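PDB 6NCW: beta-galacturonidase from Eisenbergiella tayi, which probably hydrolyses beta-linked galacturonides as a glycoside hydrolase of family 2 with a TIM-barrel domain. Local coordinates for residues 74-88 against 91-103. Residues are numbered along the deposited sequence; the frame is centred on the assembly and turned at random.
Sequences GVSHTASVLVDGKPV and HYNAYTPFDVVLK
Residues 74-88 and 91-103 meet in two ways within an N-terminal beta-sandwich: as partners in the 78-83/86-92 hairpin at the edge of one sheet, and across the core, where strand 98-103 of the other sheet passes strand 78-83 at 22°. In the hairpin, Ala79 and His91 form an antiparallel hydrogen-bonded pair: Ala79 N gives a nearly straight bond to His91 O (2.9 Å, 171°), and His91 N returns one to Ala79 O. Just beyond the strands, Asn93 N bonds to His77 O, the residue after a cis peptide. Between the sheets the contact is hydrocarbon. Phe98 holds CG between its backbone N and carbonyl carbon (chi1 63°), which turns the ring toward residues 75-81; Val75 CG2 and Val81 CG2 meet its edge, while His91 CB sits over one face. The small Ala79 lets the ring close in, its CB 3.8 Å from Phe98 CZ. Farther along, branched side chains fill the layer: Val83 CG2 and Leu102 CD1 meet tip to tip at 3.8 Å, and Val88 crosses Val100 and Leu102 at about right angles. At the end away from the Val83-Lys86 turn, water 2 links Val75 N with Asn93 O and Thr96 O, and water 1 joins Val75 O to His91 ND1, whose ring also bonds to Glu359. Asn93 OD1 bonds to His335, and its side chain touches helix 349-364 of the barrel domain. Apolar packing thus joins the sheets, while backbone bonds and waters link polar atoms around Asn93.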
ATOM      1  N   GLY A  74     -24.512 -17.211 -20.206  1.00 17.41           N
ATOM      2  CA  GLY A  74     -23.657 -17.907 -19.271  1.00 17.94           C
ATOM      3  C   GLY A  74     -24.233 -17.937 -17.873  1.00 19.68           C
ATOM      4  O   GLY A  74     -24.620 -16.899 -17.338  1.00 19.33           O
ATOM      5  N   VAL A  75     -24.297 -19.117 -17.266  1.00 20.81           N
ATOM      6  CA  VAL A  75     -24.671 -19.273 -15.865  1.00 18.50           C
ATOM      7  C   VAL A  75     -23.533 -20.019 -15.175  1.00 18.16           C
ATOM      8  O   VAL A  75     -23.179 -21.134 -15.591  1.00 18.65           O
ATOM      9  CB  VAL A  75     -26.003 -20.027 -15.697  1.00 22.66           C
ATOM     10  CG1 VAL A  75     -26.354 -20.160 -14.217  1.00 18.54           C
ATOM     11  CG2 VAL A  75     -27.154 -19.346 -16.478  1.00 16.38           C
ATOM     12  N   SER A  76     -22.973 -19.420 -14.112  1.00 19.39           N
ATOM     13  CA  SER A  76     -21.815 -19.984 -13.419  1.00 20.72           C
ATOM     14  C   SER A  76     -22.249 -20.833 -12.226  1.00 19.94           C
ATOM     15  O   SER A  76     -22.914 -20.325 -11.321  1.00 24.70           O
ATOM     16  CB  SER A  76     -20.883 -18.870 -12.931  1.00 20.29           C
ATOM     17  OG  SER A  76     -20.300 -18.159 -14.003  1.00 21.61           O
ATOM     18  N   HIS A  77     -21.870 -22.118 -12.205  1.00 22.09           N
ATOM     19  CA  HIS A  77     -21.383 -22.854 -13.372  1.00 23.66           C
ATOM     20  C   HIS A  77     -22.370 -23.981 -13.766  1.00 24.97           C
ATOM     21  O   HIS A  77     -22.289 -24.533 -14.852  1.00 25.87           O
ATOM     22  CB  HIS A  77     -19.977 -23.429 -13.131  1.00 24.94           C
ATOM     23  CG  HIS A  77     -19.864 -24.357 -11.962  1.00 21.82           C
ATOM     24  ND1 HIS A  77     -20.613 -25.509 -11.840  1.00 26.04           N
ATOM     25  CD2 HIS A  77     -19.044 -24.330 -10.886  1.00 21.77           C
ATOM     26  CE1 HIS A  77     -20.278 -26.138 -10.729  1.00 24.90           C
ATOM     27  NE2 HIS A  77     -19.320 -25.448 -10.134  1.00 25.49           N
ATOM     28  N   THR A  78     -23.316 -24.295 -12.882  1.00 23.00           N
ATOM     29  CA  THR A  78     -24.335 -25.304 -13.143  1.00 26.27           C
ATOM     30  C   THR A  78     -25.715 -24.676 -12.984  1.00 23.52           C
ATOM     31  O   THR A  78     -25.988 -24.039 -11.962  1.00 23.05           O
ATOM     32  CB  THR A  78     -24.133 -26.495 -12.194  1.00 27.34           C
ATOM     33  OG1 THR A  78     -22.839 -27.079 -12.454  1.00 27.17           O
ATOM     34  CG2 THR A  78     -25.220 -27.555 -12.377  1.00 25.14           C
ATOM     35  N   ALA A  79     -26.586 -24.864 -13.985  1.00 24.55           N
ATOM     36  CA  ALA A  79     -27.869 -24.162 -14.072  1.00 23.66           C
ATOM     37  C   ALA A  79     -29.042 -25.128 -14.140  1.00 23.09           C
ATOM     38  O   ALA A  79     -28.949 -26.179 -14.774  1.00 21.38           O
ATOM     39  CB  ALA A  79     -27.928 -23.261 -15.323  1.00 19.96           C
ATOM     40  N   SER A  80     -30.151 -24.750 -13.502  1.00 27.16           N
ATOM     41  CA  SER A  80     -31.462 -25.361 -13.707  1.00 26.09           C
ATOM     42  C   SER A  80     -32.472 -24.248 -13.938  1.00 26.15           C
ATOM     43  O   SER A  80     -32.570 -23.315 -13.132  1.00 27.24           O
ATOM     44  CB  SER A  80     -31.915 -26.215 -12.520  1.00 25.40           C
ATOM     45  OG  SER A  80     -31.070 -27.325 -12.339  1.00 35.02           O
ATOM     46  N   VAL A  81     -33.221 -24.351 -15.031  1.00 25.23           N
ATOM     47  CA  VAL A  81     -34.170 -23.327 -15.447  1.00 29.38           C
ATOM     48  C   VAL A  81     -35.583 -23.840 -15.194  1.00 30.63           C
ATOM     49  O   VAL A  81     -35.944 -24.933 -15.643  1.00 28.05           O
ATOM     50  CB  VAL A  81     -33.992 -22.960 -16.926  1.00 25.68           C
ATOM     51  CG1 VAL A  81     -34.936 -21.845 -17.275  1.00 22.71           C
ATOM     52  CG2 VAL A  81     -32.537 -22.573 -17.225  1.00 28.34           C
ATOM     53  N   LEU A  82     -36.374 -23.057 -14.474  1.00 33.81           N
ATOM     54  CA  LEU A  82     -37.764 -23.381 -14.187  1.00 28.40           C
ATOM     55  C   LEU A  82     -38.633 -22.248 -14.703  1.00 35.09           C
ATOM     56  O   LEU A  82     -38.358 -21.075 -14.416  1.00 32.89           O
ATOM     57  CB  LEU A  82     -38.009 -23.577 -12.691  1.00 29.48           C
ATOM     58  CG  LEU A  82     -37.325 -24.737 -11.958  1.00 34.59           C
ATOM     59  CD1 LEU A  82     -35.898 -24.377 -11.580  1.00 29.59           C
ATOM     60  CD2 LEU A  82     -38.126 -25.101 -10.709  1.00 38.25           C
ATOM     61  N   VAL A  83     -39.666 -22.599 -15.467  1.00 30.70           N
ATOM     62  CA  VAL A  83     -40.666 -21.655 -15.963  1.00 33.51           C
ATOM     63  C   VAL A  83     -42.015 -22.068 -15.377  1.00 34.43           C
ATOM     64  O   VAL A  83     -42.416 -23.233 -15.497  1.00 33.50           O
ATOM     65  CB  VAL A  83     -40.715 -21.629 -17.497  1.00 34.07           C
ATOM     66  CG1 VAL A  83     -41.928 -20.838 -17.982  1.00 32.82           C
ATOM     67  CG2 VAL A  83     -39.407 -21.036 -18.067  1.00 28.72           C
ATOM     68  N   ASP A  84     -42.685 -21.132 -14.702  1.00 32.26           N
ATOM     69  CA  ASP A  84     -43.954 -21.403 -14.024  1.00 35.88           C
ATOM     70  C   ASP A  84     -43.847 -22.615 -13.103  1.00 32.90           C
ATOM     71  O   ASP A  84     -44.778 -23.408 -12.971  1.00 35.64           O
ATOM     72  CB  ASP A  84     -45.091 -21.589 -15.032  1.00 39.08           C
ATOM     73  CG  ASP A  84     -45.307 -20.354 -15.892  1.00 40.78           C
ATOM     74  OD1 ASP A  84     -45.548 -20.495 -17.108  1.00 39.21           O
ATOM     75  OD2 ASP A  84     -45.203 -19.235 -15.340  1.00 42.16           O
ATOM     76  N   GLY A  85     -42.694 -22.759 -12.457  1.00 36.11           N
ATOM     77  CA  GLY A  85     -42.469 -23.813 -11.496  1.00 27.80           C
ATOM     78  C   GLY A  85     -42.065 -25.143 -12.081  1.00 33.46           C
ATOM     79  O   GLY A  85     -41.742 -26.058 -11.319  1.00 34.46           O
ATOM     80  N   LYS A  86     -42.068 -25.288 -13.404  1.00 33.54           N
ATOM     81  CA  LYS A  86     -41.730 -26.560 -14.025  1.00 36.29           C
ATOM     82  C   LYS A  86     -40.280 -26.544 -14.491  1.00 38.59           C
ATOM     83  O   LYS A  86     -39.882 -25.605 -15.200  1.00 38.53           O
ATOM     84  CB  LYS A  86     -42.646 -26.835 -15.217  1.00 35.21           C
ATOM     85  CG  LYS A  86     -42.187 -28.024 -16.085  1.00 45.31           C
ATOM     86  CD  LYS A  86     -42.631 -27.927 -17.555  1.00 48.00           C
ATOM     87  CE  LYS A  86     -42.201 -29.182 -18.343  1.00 52.47           C
ATOM     88  NZ  LYS A  86     -41.486 -28.921 -19.654  1.00 40.73           N
ATOM     89  N   PRO A  87     -39.469 -27.546 -14.137  1.00 38.73           N
ATOM     90  CA  PRO A  87     -38.116 -27.637 -14.707  1.00 33.59           C
ATOM     91  C   PRO A  87     -38.170 -27.841 -16.212  1.00 34.53           C
ATOM     92  O   PRO A  87     -38.830 -28.756 -16.702  1.00 35.80           O
ATOM     93  CB  PRO A  87     -37.515 -28.855 -13.998  1.00 33.29           C
ATOM     94  CG  PRO A  87     -38.292 -28.982 -12.742  1.00 38.65           C
ATOM     95  CD  PRO A  87     -39.695 -28.561 -13.097  1.00 33.58           C
ATOM     96  N   VAL A  88     -37.465 -26.978 -16.947  1.00 32.50           N
ATOM     97  CA  VAL A  88     -37.499 -26.986 -18.404  1.00 32.17           C
ATOM     98  C   VAL A  88     -36.120 -27.060 -19.040  1.00 28.20           C
ATOM     99  O   VAL A  88     -36.022 -27.131 -20.267  1.00 31.70           O
ATOM    100  CB  VAL A  88     -38.268 -25.764 -18.955  1.00 36.95           C
ATOM    101  CG1 VAL A  88     -39.754 -25.906 -18.671  1.00 35.15           C
ATOM    102  CG2 VAL A  88     -37.731 -24.475 -18.346  1.00 31.70           C
ATOM    103  N   HIS A  91     -27.954 -27.040 -17.460  1.00 25.78           N
ATOM    104  CA  HIS A  91     -26.704 -26.775 -18.162  1.00 25.31           C
ATOM    105  C   HIS A  91     -25.524 -26.894 -17.212  1.00 24.78           C
ATOM    106  O   HIS A  91     -25.645 -26.648 -16.010  1.00 25.23           O
ATOM    107  CB  HIS A  91     -26.712 -25.384 -18.798  1.00 25.16           C
ATOM    108  CG  HIS A  91     -25.532 -25.110 -19.681  1.00 26.91           C
ATOM    109  ND1 HIS A  91     -24.482 -24.299 -19.294  1.00 22.83           N
ATOM    110  CD2 HIS A  91     -25.254 -25.512 -20.945  1.00 23.28           C
ATOM    111  CE1 HIS A  91     -23.610 -24.216 -20.286  1.00 24.99           C
ATOM    112  NE2 HIS A  91     -24.052 -24.946 -21.297  1.00 23.55           N
ATOM    113  N   TYR A  92     -24.386 -27.291 -17.772  1.00 23.26           N
ATOM    114  CA  TYR A  92     -23.107 -27.287 -17.081  1.00 21.67           C
ATOM    115  C   TYR A  92     -22.100 -26.542 -17.945  1.00 24.26           C
ATOM    116  O   TYR A  92     -22.094 -26.701 -19.176  1.00 22.46           O
ATOM    117  CB  TYR A  92     -22.581 -28.705 -16.794  1.00 21.09           C
ATOM    118  CG  TYR A  92     -21.216 -28.698 -16.143  1.00 21.51           C
ATOM    119  CD1 TYR A  92     -21.099 -28.634 -14.766  1.00 23.91           C
ATOM    120  CD2 TYR A  92     -20.036 -28.717 -16.910  1.00 24.57           C
ATOM    121  CE1 TYR A  92     -19.847 -28.607 -14.145  1.00 22.02           C
ATOM    122  CE2 TYR A  92     -18.768 -28.683 -16.297  1.00 21.13           C
ATOM    123  CZ  TYR A  92     -18.684 -28.626 -14.913  1.00 21.01           C
ATOM    124  OH  TYR A  92     -17.452 -28.600 -14.258  1.00 21.81           O
ATOM    125  N   ASN A  93     -21.263 -25.729 -17.272  1.00 24.76           N
ATOM    126  CA  ASN A  93     -20.137 -24.939 -17.788  1.00 20.64           C
ATOM    127  C   ASN A  93     -20.519 -23.467 -17.841  1.00 22.42           C
ATOM    128  O   ASN A  93     -21.476 -23.084 -18.521  1.00 23.71           O
ATOM    129  CB  ASN A  93     -19.652 -25.392 -19.166  1.00 20.09           C
ATOM    130  CG  ASN A  93     -18.255 -24.863 -19.500  1.00 22.90           C
ATOM    131  OD1 ASN A  93     -17.327 -24.967 -18.691  1.00 27.35           O
ATOM    132  ND2 ASN A  93     -18.101 -24.307 -20.690  1.00 20.97           N
ATOM    133  N   ALA A  94     -19.754 -22.635 -17.134  1.00 21.32           N
ATOM    134  CA  ALA A  94     -20.111 -21.234 -16.951  1.00 20.57           C
ATOM    135  C   ALA A  94     -19.961 -20.418 -18.225  1.00 22.79           C
ATOM    136  O   ALA A  94     -20.498 -19.309 -18.305  1.00 22.87           O
ATOM    137  CB  ALA A  94     -19.233 -20.612 -15.856  1.00 20.95           C
ATOM    138  N   TYR A  95     -19.230 -20.923 -19.208  1.00 19.25           N
ATOM    139  CA  TYR A  95     -18.603 -20.055 -20.180  1.00 20.34           C
ATOM    140  C   TYR A  95     -19.139 -20.213 -21.593  1.00 21.49           C
ATOM    141  O   TYR A  95     -18.652 -19.522 -22.492  1.00 20.20           O
ATOM    142  CB  TYR A  95     -17.080 -20.288 -20.163  1.00 21.24           C
ATOM    143  CG  TYR A  95     -16.442 -20.183 -18.798  1.00 18.94           C
ATOM    144  CD1 TYR A  95     -16.297 -18.949 -18.167  1.00 19.67           C
ATOM    145  CD2 TYR A  95     -15.954 -21.322 -18.143  1.00 21.51           C
ATOM    146  CE1 TYR A  95     -15.671 -18.842 -16.908  1.00 18.62           C
ATOM    147  CE2 TYR A  95     -15.333 -21.231 -16.902  1.00 19.60           C
ATOM    148  CZ  TYR A  95     -15.201 -19.995 -16.285  1.00 23.23           C
ATOM    149  OH  TYR A  95     -14.594 -19.919 -15.051  1.00 21.39           O
ATOM    150  N   THR A  96     -20.129 -21.089 -21.813  1.00 21.75           N
ATOM    151  CA  THR A  96     -20.729 -21.299 -23.116  1.00 21.42           C
ATOM    152  C   THR A  96     -22.245 -21.088 -23.041  1.00 24.59           C
ATOM    153  O   THR A  96     -22.869 -21.369 -22.012  1.00 20.22           O
ATOM    154  CB  THR A  96     -20.427 -22.707 -23.647  1.00 23.07           C
ATOM    155  OG1 THR A  96     -20.650 -23.680 -22.615  1.00 20.71           O
ATOM    156  CG2 THR A  96     -18.967 -22.800 -24.132  1.00 23.17           C
ATOM    157  N   PRO A  97     -22.852 -20.569 -24.102  1.00 26.10           N
ATOM    158  CA  PRO A  97     -24.292 -20.282 -24.069  1.00 24.32           C
ATOM    159  C   PRO A  97     -25.117 -21.541 -24.290  1.00 24.68           C
ATOM    160  O   PRO A  97     -24.637 -22.556 -24.804  1.00 23.11           O
ATOM    161  CB  PRO A  97     -24.486 -19.286 -25.220  1.00 23.67           C
ATOM    162  CG  PRO A  97     -23.370 -19.575 -26.166  1.00 23.01           C
ATOM    163  CD  PRO A  97     -22.225 -20.181 -25.378  1.00 21.49           C
ATOM    164  N   PHE A  98     -26.364 -21.472 -23.843  1.00 21.80           N
ATOM    165  CA  PHE A  98     -27.322 -22.562 -24.020  1.00 28.70           C
ATOM    166  C   PHE A  98     -28.709 -21.946 -24.122  1.00 28.42           C
ATOM    167  O   PHE A  98     -28.891 -20.754 -23.863  1.00 29.87           O
ATOM    168  CB  PHE A  98     -27.253 -23.601 -22.878  1.00 25.49           C
ATOM    169  CG  PHE A  98     -27.620 -23.050 -21.488  1.00 27.00           C
ATOM    170  CD1 PHE A  98     -26.690 -22.346 -20.730  1.00 23.64           C
ATOM    171  CD2 PHE A  98     -28.879 -23.272 -20.944  1.00 20.36           C
ATOM    172  CE1 PHE A  98     -27.010 -21.871 -19.456  1.00 22.97           C
ATOM    173  CE2 PHE A  98     -29.215 -22.799 -19.681  1.00 23.68           C
ATOM    174  CZ  PHE A  98     -28.274 -22.095 -18.927  1.00 24.91           C
ATOM    175  N   ASP A  99     -29.695 -22.753 -24.514  1.00 29.47           N
ATOM    176  CA  ASP A  99     -31.050 -22.224 -24.631  1.00 29.18           C
ATOM    177  C   ASP A  99     -32.084 -23.235 -24.143  1.00 32.06           C
ATOM    178  O   ASP A  99     -31.826 -24.438 -24.049  1.00 32.36           O
ATOM    179  CB  ASP A  99     -31.375 -21.762 -26.076  1.00 33.59           C
ATOM    180  CG  ASP A  99     -31.477 -22.920 -27.091  1.00 37.26           C
ATOM    181  OD1 ASP A  99     -31.541 -24.106 -26.709  1.00 41.64           O
ATOM    182  OD2 ASP A  99     -31.495 -22.623 -28.305  1.00 41.60           O
ATOM    183  N   VAL A 100     -33.265 -22.709 -23.823  1.00 30.88           N
ATOM    184  CA  VAL A 100     -34.449 -23.492 -23.493  1.00 31.95           C
ATOM    185  C   VAL A 100     -35.535 -23.092 -24.474  1.00 33.83           C
ATOM    186  O   VAL A 100     -35.784 -21.895 -24.672  1.00 31.90           O
ATOM    187  CB  VAL A 100     -34.918 -23.248 -22.049  1.00 33.15           C
ATOM    188  CG1 VAL A 100     -36.192 -24.027 -21.762  1.00 35.76           C
ATOM    189  CG2 VAL A 100     -33.819 -23.623 -21.068  1.00 35.33           C
ATOM    190  N   VAL A 101     -36.166 -24.083 -25.097  1.00 33.60           N
ATOM    191  CA  VAL A 101     -37.242 -23.859 -26.057  1.00 34.23           C
ATOM    192  C   VAL A 101     -38.528 -24.448 -25.490  1.00 37.06           C
ATOM    193  O   VAL A 101     -38.548 -25.599 -25.045  1.00 32.55           O
ATOM    194  CB  VAL A 101     -36.909 -24.469 -27.427  1.00 37.34           C
ATOM    195  CG1 VAL A 101     -38.098 -24.315 -28.364  1.00 38.26           C
ATOM    196  CG2 VAL A 101     -35.664 -23.791 -28.004  1.00 32.59           C
ATOM    197  N   LEU A 102     -39.593 -23.651 -25.497  1.00 39.30           N
ATOM    198  CA  LEU A 102     -40.859 -24.028 -24.884  1.00 39.41           C
ATOM    199  C   LEU A 102     -41.978 -23.878 -25.897  1.00 38.86           C
ATOM    200  O   LEU A 102     -42.146 -22.805 -26.487  1.00 39.51           O
ATOM    201  CB  LEU A 102     -41.165 -23.175 -23.657  1.00 38.22           C
ATOM    202  CG  LEU A 102     -40.341 -23.551 -22.436  1.00 38.19           C
ATOM    203  CD1 LEU A 102     -40.759 -22.709 -21.253  1.00 38.79           C
ATOM    204  CD2 LEU A 102     -40.504 -25.036 -22.156  1.00 39.44           C
ATOM    205  N   LYS A 103     -42.755 -24.940 -26.072  1.00 37.96           N
ATOM    206  CA  LYS A 103     -43.782 -24.970 -27.098  1.00 41.61           C
ATOM    207  C   LYS A 103     -45.113 -24.509 -26.526  1.00 39.46           C
ATOM    208  O   LYS A 103     -45.534 -24.972 -25.461  1.00 37.61           O
ATOM    209  CB  LYS A 103     -43.899 -26.372 -27.695  1.00 43.19           C
ATOM    210  CG  LYS A 103     -42.773 -26.697 -28.667  1.00 38.93           C
ATOM    211  CD  LYS A 103     -42.717 -28.181 -29.006  1.00 44.27           C
ATOM    212  CE  LYS A 103     -41.825 -28.427 -30.213  1.00 48.38           C
ATOM    213  NZ  LYS A 103     -41.753 -29.867 -30.584  1.00 55.98           N
TER
HETATM  214  O   HOH W   1     -24.435 -23.426 -16.714  1.00 20.88           O
HETATM  215  O   HOH W   2     -23.480 -21.137 -19.129  1.00 22.04           O